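Local coordinates for protein L-talarate/galactarate dehydratase (Salmonella typhimurium, PDB 2PP3) that catalyses the magnesium-dependent dehydration of L-talarate and galactarate to 5-keto-4-deoxy-D-glucarate and, in competition with this, the epimerization of L-talarate to galactarate, at residues I249-P254 with L270-A275; L196-P201 with V225-Q230; F78-R83 with D301-G306. The protein carries 1 engineered substitution. All coordinates share one frame; numbering follows the deposited sequence.

Contact 1 (I249-P254 with L270-A275); sequences IWIEEP and LDTPIA. With MG (magnesium ion), chain F.
Two neighbouring parallel strands of the barrel domain, 251-252 and 274-276, meet here, the first of them carrying a magnesium ligand at its C-terminal end. Ile-251 lies level with Ile-274 and Glu-252 with Ala-275. Three backbone bonds lace the pair: Ile-251 N to Pro-273 O, Ala-275 N to Ile-251 O, the straightest at 174°, and Glu-253 N to Ala-275 O at 2.8 Å. On the face of Ile-251 and Ile-274, CD1 of Ile-274 presses on CB of Ile-251 at 3.6 Å, while CG1 of Ile-251 meets CG2 of Thr-272 at 3.8 Å, the two side chains crossing at about a right angle. The other face carries Glu-252 and Ala-275, and the Trp-250 indole packs beside Ala-275. With CG of Trp-250 held between its backbone N and carbonyl carbon (chi1 73°), the indole turns one face to Ala-275, whose CB stands 3.9 Å from the five-membered ring centroid in a CH-pi contact. The indole NE1 then donates to the anti lone pair of Glu-252 OE1 at 3.0 Å, and Lys-195 and Gln-299 grip the same oxygen, which should fix the carboxylate's rotation. Glu-252 OE2 binds magnesium at 2.3 Å, alongside Asp-226 and Glu-278. Carboxylates on successive strand ends sharing one magnesium ion are the hallmark of the enolase superfamily barrel.

Contact 2 (L196-P201 with V225-Q230); sequences LAVGQP and VDANQQ. Engineered in segment 196-201: Ala-197 (natural residue Lys). With MG (magnesium ion), chain F; LGT (L-glucaric acid), chain G.
Leu-196 and Val-225 pair across two parallel strands, followed by Ala-197 and Asp-226, and this strand part is the close-packed half of the contact. Asp-226 N donates to Leu-196 O at 3.0 Å, and Val-198 N to Asp-226 O at 2.8 Å. Because CG1 of Val-198 stands anti to the carbonyl carbon (chi1 -65°), its other methyl, CG2, fills the angle between the chains, 3.8 Å from Val-225 CB and 4.1 Å from Ala-227 CB. On the face opposite Leu-196 and Val-225 lie Asp-226 and Ala-197, an engineered residue replacing the lysine that serves as proton acceptor. Asp-226 OD2 binds magnesium at 2.1 Å, while OD1 accepts from Asn-228 N at 2.9 Å in an Asx turn, which should limit rotation of the carboxylate; L-glucarate chelates the same ion through O1B and O2.

Farther on, the chains separate into looser loops. A type I' turn spans Ala-227 to Gln-230, where Gln-230 CB touches Gly-199 O at 3.3 Å; Gln-200 and Pro-201 turn away, Pro-201 being solvent-exposed. Helix 203-217 covers Leu-196 and Val-225 through Leu-210, helix 47-50 borders the loops, and strand 251-252 continues the sheet beyond 223-226.

Contact 3 (F78-R83 with D301-G306); sequences FSYSKR and DAPRVG. With LGT (L-glucaric acid), chain G.
Tyr-80 and Asp-301 reach toward each other from opposite directions, joining an edge strand, 74-81, of the N-terminal domain's antiparallel sheet to the short helix 302-305 of the barrel domain. The phenol OH donates to Asp-301 OD2 at 2.5 Å, a short bond that meets the carboxylate on its syn side but 31° out of its plane. Seen from the ring, OD2 lies at the edge and in plane, although the ring and carboxylate planes are turned 35° apart. A chi1 of 74° brings the Tyr-80 ring against Pro-303, which it meets obliquely, Pro-303 CB lying 3.8 Å from Tyr-80 CD2; the same CB packs on Ser-79 CA. Arg-304 crosses the phenol obliquely and sets one guanidinium face on the hydroxyl, with Tyr-80 OH centred above it 3.1 Å from Arg-304 CZ. The angles do not suit a hydrogen bond there; NH1 of Arg-304 instead donates to the carbonyl of Glu-278. Beyond the strand, Lys-82 NZ donates to L-glucarate O5 at 2.9 Å and weakly to O3, and Arg-83 NH1 meets O6A nearly straight. Asp-301 OD2 also accepts from ND1 of His-328, the catalytic proton donor/acceptor. The Tyr-80 bond therefore probably positions a carboxylate that raises the basicity of this histidine, while Lys-82 and Arg-83 hold bound L-glucarate at O5 and O6A, away from the end that chelates magnesium.

Overall arrangement
Of the six segments, 78-83, on strand 74-81 of the N-terminal domain, comes first and waits over two hundred residues for 301-306: contact 3 closes the longest loop and ties that domain to the barrel. Contacts 2 and 1 both fall within this loop, one after the other, neither crossing the other. Each completes a beta-alpha-beta unit: contact 2 spans helix 203-217, and contact 1 spans helix 260-269. They adjoin in one parallel sheet, where Glu-252 N probably bonds to Val-225 O, and they share the magnesium ion. Contact 3 touches neither, its centre about 21 Å from that of contact 2, yet both reach the same L-glucarate.

Contact 1 (I249-P254 with L270-A275)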
loop_
_atom_site.group_PDB
_atom_site.type_symbol
_atom_site.label_atom_id
_atom_site.label_comp_id
_atom_site.label_asym_id
_atom_site.label_seq_id
_atom_site.Cartn_x
_atom_site.Cartn_y
_atom_site.Cartn_z
ATOM N N ILE B 249 -14.242 25.733 3.377
ATOM C CA ILE B 249 -13.903 24.329 3.528
ATOM C C ILE B 249 -12.443 24.265 3.972
ATOM O O ILE B 249 -12.055 23.363 4.719
ATOM C CB ILE B 249 -14.065 23.573 2.202
ATOM C CG1 ILE B 249 -15.512 23.704 1.703
ATOM C CG2 ILE B 249 -13.675 22.120 2.392
ATOM C CD1 ILE B 249 -16.556 23.112 2.649
ATOM N N TRP B 250 -11.638 25.222 3.507
ATOM C CA TRP B 250 -10.230 25.291 3.884
ATOM C C TRP B 250 -9.528 26.549 3.379
ATOM O O TRP B 250 -10.041 27.252 2.510
ATOM C CB TRP B 250 -9.465 24.044 3.384
ATOM C CG TRP B 250 -9.194 23.973 1.884
ATOM C CD1 TRP B 250 -8.489 24.876 1.123
ATOM C CD2 TRP B 250 -9.563 22.910 0.996
ATOM N NE1 TRP B 250 -8.396 24.435 -0.176
ATOM C CE2 TRP B 250 -9.044 23.232 -0.283
ATOM C CE3 TRP B 250 -10.279 21.714 1.154
ATOM C CZ2 TRP B 250 -9.219 22.399 -1.399
ATOM C CZ3 TRP B 250 -10.455 20.880 0.039
ATOM C CH2 TRP B 250 -9.925 21.232 -1.219
ATOM N N ILE B 251 -8.363 26.832 3.958
ATOM C CA ILE B 251 -7.516 27.957 3.549
ATOM C C ILE B 251 -6.281 27.243 3.022
ATOM O O ILE B 251 -5.584 26.557 3.768
ATOM C CB ILE B 251 -7.061 28.845 4.732
ATOM C CG1 ILE B 251 -8.269 29.429 5.465
ATOM C CG2 ILE B 251 -6.161 29.965 4.209
ATOM C CD1 ILE B 251 -9.092 30.354 4.626
ATOM N N GLU B 252 -6.009 27.407 1.740
ATOM C CA GLU B 252 -4.891 26.725 1.121
ATOM C C GLU B 252 -3.606 27.543 1.057
ATOM O O GLU B 252 -3.631 28.744 0.799
ATOM C CB GLU B 252 -5.304 26.298 -0.281
ATOM C CG GLU B 252 -4.312 25.416 -0.982
ATOM C CD GLU B 252 -4.916 24.758 -2.197
ATOM O OE1 GLU B 252 -6.149 24.535 -2.201
ATOM O OE2 GLU B 252 -4.164 24.444 -3.133
ATOM N N GLU B 253 -2.485 26.871 1.287
ATOM C CA GLU B 253 -1.171 27.501 1.240
ATOM C C GLU B 253 -1.136 28.955 1.726
ATOM O O GLU B 253 -0.807 29.868 0.967
ATOM C CB GLU B 253 -0.614 27.425 -0.186
ATOM C CG GLU B 253 -0.266 26.014 -0.640
ATOM C CD GLU B 253 0.866 25.983 -1.664
ATOM O OE1 GLU B 253 0.634 26.316 -2.850
ATOM O OE2 GLU B 253 2.001 25.626 -1.272
ATOM N N PRO B 254 -1.473 29.189 3.001
ATOM C CA PRO B 254 -1.438 30.572 3.476
ATOM C C PRO B 254 -0.009 31.094 3.625
ATOM O O PRO B 254 0.221 32.300 3.561
ATOM C CB PRO B 254 -2.177 30.494 4.808
ATOM C CG PRO B 254 -1.835 29.110 5.293
ATOM C CD PRO B 254 -1.989 28.285 4.043
ATOM N N LEU B 270 -6.849 28.301 14.154
ATOM C CA LEU B 270 -8.130 28.480 13.487
ATOM C C LEU B 270 -8.996 27.225 13.483
ATOM O O LEU B 270 -8.493 26.104 13.589
ATOM C CB LEU B 270 -7.900 28.947 12.045
ATOM C CG LEU B 270 -7.130 30.260 11.873
ATOM C CD1 LEU B 270 -6.760 30.453 10.406
ATOM C CD2 LEU B 270 -7.977 31.418 12.373
ATOM N N ASP B 271 -10.308 27.431 13.377
ATOM C CA ASP B 271 -11.257 26.327 13.315
ATOM C C ASP B 271 -11.338 25.915 11.850
ATOM O O ASP B 271 -11.527 24.744 11.532
ATOM C CB ASP B 271 -12.633 26.767 13.817
ATOM C CG ASP B 271 -12.735 26.745 15.331
ATOM O OD1 ASP B 271 -11.707 26.486 15.992
ATOM O OD2 ASP B 271 -13.844 26.985 15.859
ATOM N N THR B 272 -11.190 26.895 10.963
ATOM C CA THR B 272 -11.215 26.635 9.530
ATOM C C THR B 272 -10.028 25.744 9.198
ATOM O O THR B 272 -8.912 25.987 9.656
ATOM C CB THR B 272 -11.063 27.921 8.713
ATOM O OG1 THR B 272 -12.136 28.815 9.021
ATOM C CG2 THR B 272 -11.065 27.600 7.218
ATOM N N PRO B 273 -10.256 24.689 8.407
ATOM C CA PRO B 273 -9.149 23.802 8.055
ATOM C C PRO B 273 -8.084 24.525 7.237
ATOM O O PRO B 273 -8.372 25.496 6.532
ATOM C CB PRO B 273 -9.835 22.695 7.254
ATOM C CG PRO B 273 -11.200 22.635 7.886
ATOM C CD PRO B 273 -11.548 24.101 8.010
ATOM N N ILE B 274 -6.850 24.043 7.350
ATOM C CA ILE B 274 -5.729 24.606 6.612
ATOM C C ILE B 274 -5.234 23.500 5.700
ATOM O O ILE B 274 -5.072 22.366 6.139
ATOM C CB ILE B 274 -4.579 25.034 7.560
ATOM C CG1 ILE B 274 -5.036 26.206 8.425
ATOM C CG2 ILE B 274 -3.331 25.409 6.745
ATOM C CD1 ILE B 274 -5.484 27.407 7.627
ATOM N N ALA B 275 -5.003 23.837 4.435
ATOM C CA ALA B 275 -4.535 22.879 3.441
ATOM C C ALA B 275 -3.208 23.302 2.825
ATOM O O ALA B 275 -2.958 24.494 2.623
ATOM C CB ALA B 275 -5.580 22.733 2.339
HETATM MG MG MG F . -3.279 25.764 -4.815
HETATM O O HOH W 1 -1.708 26.751 -3.658
#

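Contact 2 (L196-P201 with V225-Q230)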
loop_
_atom_site.group_PDB
_atom_site.type_symbol
_atom_site.label_atom_id
_atom_site.label_comp_id
_atom_site.label_asym_id
_atom_site.label_seq_id
_atom_site.Cartn_x
_atom_site.Cartn_y
_atom_site.Cartn_z
ATOM N N LEU B 196 -11.408 30.210 -4.549
ATOM C CA LEU B 196 -11.054 31.567 -4.944
ATOM C C LEU B 196 -9.584 31.865 -4.665
ATOM O O LEU B 196 -9.090 31.645 -3.556
ATOM C CB LEU B 196 -11.932 32.572 -4.186
ATOM C CG LEU B 196 -11.745 34.057 -4.503
ATOM C CD1 LEU B 196 -12.117 34.328 -5.956
ATOM C CD2 LEU B 196 -12.610 34.887 -3.561
ATOM N N ALA B 197 -8.885 32.361 -5.680
ATOM C CA ALA B 197 -7.478 32.705 -5.525
ATOM C C ALA B 197 -7.379 34.018 -4.757
ATOM O O ALA B 197 -7.959 35.022 -5.162
ATOM C CB ALA B 197 -6.816 32.846 -6.892
ATOM N N VAL B 198 -6.662 33.997 -3.637
ATOM C CA VAL B 198 -6.466 35.193 -2.819
ATOM C C VAL B 198 -4.972 35.376 -2.546
ATOM O O VAL B 198 -4.136 34.694 -3.141
ATOM C CB VAL B 198 -7.214 35.090 -1.469
ATOM C CG1 VAL B 198 -8.712 35.056 -1.707
ATOM C CG2 VAL B 198 -6.764 33.850 -0.714
ATOM N N GLY B 199 -4.636 36.296 -1.648
ATOM C CA GLY B 199 -3.236 36.518 -1.325
ATOM C C GLY B 199 -2.582 37.668 -2.072
ATOM O O GLY B 199 -1.357 37.803 -2.064
ATOM N N GLN B 200 -3.387 38.498 -2.726
ATOM C CA GLN B 200 -2.840 39.636 -3.456
ATOM C C GLN B 200 -2.460 40.719 -2.443
ATOM O O GLN B 200 -3.007 40.771 -1.340
ATOM C CB GLN B 200 -3.869 40.186 -4.449
ATOM C CG GLN B 200 -4.940 41.066 -3.822
ATOM C CD GLN B 200 -5.980 41.529 -4.832
ATOM O OE1 GLN B 200 -6.980 40.849 -5.079
ATOM N NE2 GLN B 200 -5.738 42.688 -5.435
ATOM N N PRO B 201 -1.513 41.595 -2.805
ATOM C CA PRO B 201 -1.065 42.677 -1.922
ATOM C C PRO B 201 -2.204 43.377 -1.185
ATOM O O PRO B 201 -2.144 43.572 0.027
ATOM C CB PRO B 201 -0.330 43.605 -2.880
ATOM C CG PRO B 201 0.310 42.627 -3.824
ATOM C CD PRO B 201 -0.820 41.659 -4.104
ATOM N N VAL B 225 -10.440 29.006 -0.309
ATOM C CA VAL B 225 -9.521 30.012 -0.832
ATOM C C VAL B 225 -8.101 29.473 -0.881
ATOM O O VAL B 225 -7.747 28.537 -0.161
ATOM C CB VAL B 225 -9.542 31.306 0.014
ATOM C CG1 VAL B 225 -10.944 31.893 0.027
ATOM C CG2 VAL B 225 -9.078 31.018 1.423
ATOM N N ASP B 226 -7.290 30.091 -1.726
ATOM C CA ASP B 226 -5.913 29.679 -1.929
ATOM C C ASP B 226 -5.019 30.920 -2.037
ATOM O O ASP B 226 -5.139 31.690 -2.989
ATOM C CB ASP B 226 -5.859 28.873 -3.216
ATOM C CG ASP B 226 -4.497 28.316 -3.508
ATOM O OD1 ASP B 226 -3.502 28.679 -2.844
ATOM O OD2 ASP B 226 -4.434 27.506 -4.440
ATOM N N ALA B 227 -4.128 31.099 -1.064
ATOM C CA ALA B 227 -3.226 32.253 -1.033
ATOM C C ALA B 227 -1.897 32.011 -1.732
ATOM O O ALA B 227 -1.073 32.921 -1.846
ATOM C CB ALA B 227 -2.978 32.671 0.409
ATOM N N ASN B 228 -1.678 30.785 -2.188
ATOM C CA ASN B 228 -0.443 30.438 -2.877
ATOM C C ASN B 228 0.842 30.953 -2.217
ATOM O O ASN B 228 1.693 31.556 -2.877
ATOM C CB ASN B 228 -0.511 30.911 -4.336
ATOM C CG ASN B 228 -1.386 30.006 -5.203
ATOM O OD1 ASN B 228 -0.958 28.928 -5.639
ATOM N ND2 ASN B 228 -2.619 30.433 -5.442
ATOM N N GLN B 229 0.970 30.708 -0.914
ATOM C CA GLN B 229 2.157 31.086 -0.140
ATOM C C GLN B 229 2.448 32.575 -0.011
ATOM O O GLN B 229 3.501 32.941 0.515
ATOM C CB GLN B 229 3.413 30.453 -0.742
ATOM C CG GLN B 229 3.337 28.977 -1.070
ATOM C CD GLN B 229 4.623 28.487 -1.714
ATOM O OE1 GLN B 229 5.670 28.420 -1.069
ATOM N NE2 GLN B 229 4.552 28.156 -2.995
ATOM N N GLN B 230 1.535 33.431 -0.453
ATOM C CA GLN B 230 1.803 34.862 -0.417
ATOM C C GLN B 230 1.613 35.664 0.868
ATOM O O GLN B 230 1.844 36.871 0.871
ATOM C CB GLN B 230 1.061 35.556 -1.565
ATOM C CG GLN B 230 1.620 35.215 -2.947
ATOM C CD GLN B 230 3.111 34.878 -2.926
ATOM O OE1 GLN B 230 3.497 33.718 -2.762
ATOM N NE2 GLN B 230 3.953 35.894 -3.082
HETATM MG MG MG F . -3.279 25.764 -4.815
HETATM O O1A LGT G . -4.973 24.849 -8.632
HETATM C C1 LGT G . -4.284 25.201 -7.663
HETATM O O1B LGT G . -4.359 24.679 -6.530
HETATM C C2 LGT G . -3.263 26.380 -7.868
HETATM O O2 LGT G . -2.334 26.466 -6.773
HETATM C C3 LGT G . -2.461 26.265 -9.172
HETATM O O3 LGT G . -1.448 25.269 -9.010
HETATM C C4 LGT G . -1.763 27.585 -9.597
HETATM O O4 LGT G . -0.777 27.946 -8.605
HETATM C C5 LGT G . -1.058 27.526 -10.971
HETATM O O5 LGT G . -2.025 27.154 -11.966
HETATM C C6 LGT G . -0.442 28.886 -11.358
HETATM O O6A LGT G . 0.781 29.043 -11.092
HETATM O O6B LGT G . -1.187 29.748 -11.891
HETATM O O HOH W 1 -1.708 26.751 -3.658
#

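Contact 3 (F78-R83 with D301-G306)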
loop_
_atom_site.group_PDB
_atom_site.type_symbol
_atom_site.label_atom_id
_atom_site.label_comp_id
_atom_site.label_asym_id
_atom_site.label_seq_id
_atom_site.Cartn_x
_atom_site.Cartn_y
_atom_site.Cartn_z
ATOM N N PHE B 78 1.774 10.317 -17.126
ATOM C CA PHE B 78 2.396 11.608 -17.386
ATOM C C PHE B 78 2.659 12.445 -16.148
ATOM O O PHE B 78 2.122 12.190 -15.062
ATOM C CB PHE B 78 1.526 12.421 -18.355
ATOM C CG PHE B 78 0.262 12.952 -17.737
ATOM C CD1 PHE B 78 0.269 14.150 -17.023
ATOM C CD2 PHE B 78 -0.930 12.237 -17.835
ATOM C CE1 PHE B 78 -0.895 14.632 -16.411
ATOM C CE2 PHE B 78 -2.104 12.706 -17.228
ATOM C CZ PHE B 78 -2.086 13.906 -16.513
ATOM N N SER B 79 3.515 13.443 -16.335
ATOM C CA SER B 79 3.854 14.400 -15.297
ATOM C C SER B 79 3.728 15.734 -16.020
ATOM O O SER B 79 3.436 15.771 -17.221
ATOM C CB SER B 79 5.281 14.185 -14.761
ATOM O OG SER B 79 6.253 14.266 -15.785
ATOM N N TYR B 80 3.937 16.830 -15.307
ATOM C CA TYR B 80 3.792 18.130 -15.928
ATOM C C TYR B 80 4.677 19.136 -15.235
ATOM O O TYR B 80 5.318 18.831 -14.234
ATOM C CB TYR B 80 2.343 18.594 -15.809
ATOM C CG TYR B 80 1.989 19.044 -14.410
ATOM C CD1 TYR B 80 2.103 20.383 -14.037
ATOM C CD2 TYR B 80 1.598 18.122 -13.440
ATOM C CE1 TYR B 80 1.839 20.795 -12.727
ATOM C CE2 TYR B 80 1.331 18.519 -12.130
ATOM C CZ TYR B 80 1.455 19.855 -11.779
ATOM O OH TYR B 80 1.201 20.248 -10.481
ATOM N N SER B 81 4.696 20.344 -15.776
ATOM C CA SER B 81 5.466 21.418 -15.184
ATOM C C SER B 81 4.826 22.742 -15.544
ATOM O O SER B 81 4.603 23.033 -16.714
ATOM C CB SER B 81 6.912 21.389 -15.679
ATOM O OG SER B 81 7.683 22.371 -15.001
ATOM N N LYS B 82 4.487 23.521 -14.528
ATOM C CA LYS B 82 3.913 24.838 -14.747
ATOM C C LYS B 82 5.107 25.774 -14.596
ATOM O O LYS B 82 5.578 26.015 -13.486
ATOM C CB LYS B 82 2.843 25.147 -13.698
ATOM C CG LYS B 82 1.564 24.346 -13.876
ATOM C CD LYS B 82 0.520 24.752 -12.854
ATOM C CE LYS B 82 -0.741 23.906 -12.980
ATOM N NZ LYS B 82 -1.752 24.271 -11.942
ATOM N N ARG B 83 5.596 26.259 -15.731
ATOM C CA ARG B 83 6.762 27.135 -15.822
ATOM C C ARG B 83 7.981 26.237 -16.003
ATOM O O ARG B 83 7.827 25.043 -16.258
ATOM C CB ARG B 83 6.890 28.046 -14.588
ATOM C CG ARG B 83 5.733 29.041 -14.486
ATOM C CD ARG B 83 5.922 30.087 -13.395
ATOM N NE ARG B 83 4.822 31.053 -13.379
ATOM C CZ ARG B 83 3.599 30.806 -12.909
ATOM N NH1 ARG B 83 3.295 29.615 -12.401
ATOM N NH2 ARG B 83 2.668 31.755 -12.953
ATOM N N ASP B 301 0.597 15.789 -4.966
ATOM C CA ASP B 301 0.449 15.859 -6.414
ATOM C C ASP B 301 1.238 14.655 -6.927
ATOM O O ASP B 301 2.465 14.639 -6.856
ATOM C CB ASP B 301 1.068 17.184 -6.885
ATOM C CG ASP B 301 0.960 17.403 -8.383
ATOM O OD1 ASP B 301 1.349 16.501 -9.152
ATOM O OD2 ASP B 301 0.502 18.498 -8.787
ATOM N N ALA B 302 0.542 13.633 -7.417
ATOM C CA ALA B 302 1.224 12.434 -7.891
ATOM C C ALA B 302 2.365 12.742 -8.860
ATOM O O ALA B 302 3.478 12.234 -8.704
ATOM C CB ALA B 302 0.218 11.465 -8.534
ATOM N N PRO B 303 2.102 13.554 -9.891
ATOM C CA PRO B 303 3.193 13.858 -10.822
ATOM C C PRO B 303 4.396 14.482 -10.104
ATOM O O PRO B 303 5.537 14.099 -10.347
ATOM C CB PRO B 303 2.544 14.823 -11.806
ATOM C CG PRO B 303 1.121 14.337 -11.847
ATOM C CD PRO B 303 0.824 14.100 -10.382
ATOM N N ARG B 304 4.128 15.415 -9.193
ATOM C CA ARG B 304 5.189 16.100 -8.458
ATOM C C ARG B 304 5.958 15.301 -7.414
ATOM O O ARG B 304 7.140 15.573 -7.191
ATOM C CB ARG B 304 4.636 17.359 -7.793
ATOM C CG ARG B 304 4.580 18.564 -8.718
ATOM C CD ARG B 304 3.976 19.772 -8.028
ATOM N NE ARG B 304 3.913 20.918 -8.928
ATOM C CZ ARG B 304 3.124 21.971 -8.740
ATOM N NH1 ARG B 304 2.330 22.020 -7.679
ATOM N NH2 ARG B 304 3.120 22.973 -9.615
ATOM N N VAL B 305 5.315 14.320 -6.779
ATOM C CA VAL B 305 5.994 13.546 -5.739
ATOM C C VAL B 305 6.683 12.279 -6.217
ATOM O O VAL B 305 7.216 11.514 -5.410
ATOM C CB VAL B 305 5.033 13.162 -4.584
ATOM C CG1 VAL B 305 4.428 14.422 -3.974
ATOM C CG2 VAL B 305 3.946 12.203 -5.089
ATOM N N GLY B 306 6.668 12.046 -7.525
ATOM C CA GLY B 306 7.316 10.859 -8.049
ATOM C C GLY B 306 6.369 9.783 -8.564
ATOM O O GLY B 306 6.816 8.692 -8.911
HETATM O O1A LGT G . -4.973 24.849 -8.632
HETATM C C1 LGT G . -4.284 25.201 -7.663
HETATM O O1B LGT G . -4.359 24.679 -6.530
HETATM C C2 LGT G . -3.263 26.380 -7.868
HETATM O O2 LGT G . -2.334 26.466 -6.773
HETATM C C3 LGT G . -2.461 26.265 -9.172
HETATM O O3 LGT G . -1.448 25.269 -9.010
HETATM C C4 LGT G . -1.763 27.585 -9.597
HETATM O O4 LGT G . -0.777 27.946 -8.605
HETATM C C5 LGT G . -1.058 27.526 -10.971
HETATM O O5 LGT G . -2.025 27.154 -11.966
HETATM C C6 LGT G . -0.442 28.886 -11.358
HETATM O O6A LGT G . 0.781 29.043 -11.092
HETATM O O6B LGT G . -1.187 29.748 -11.891
#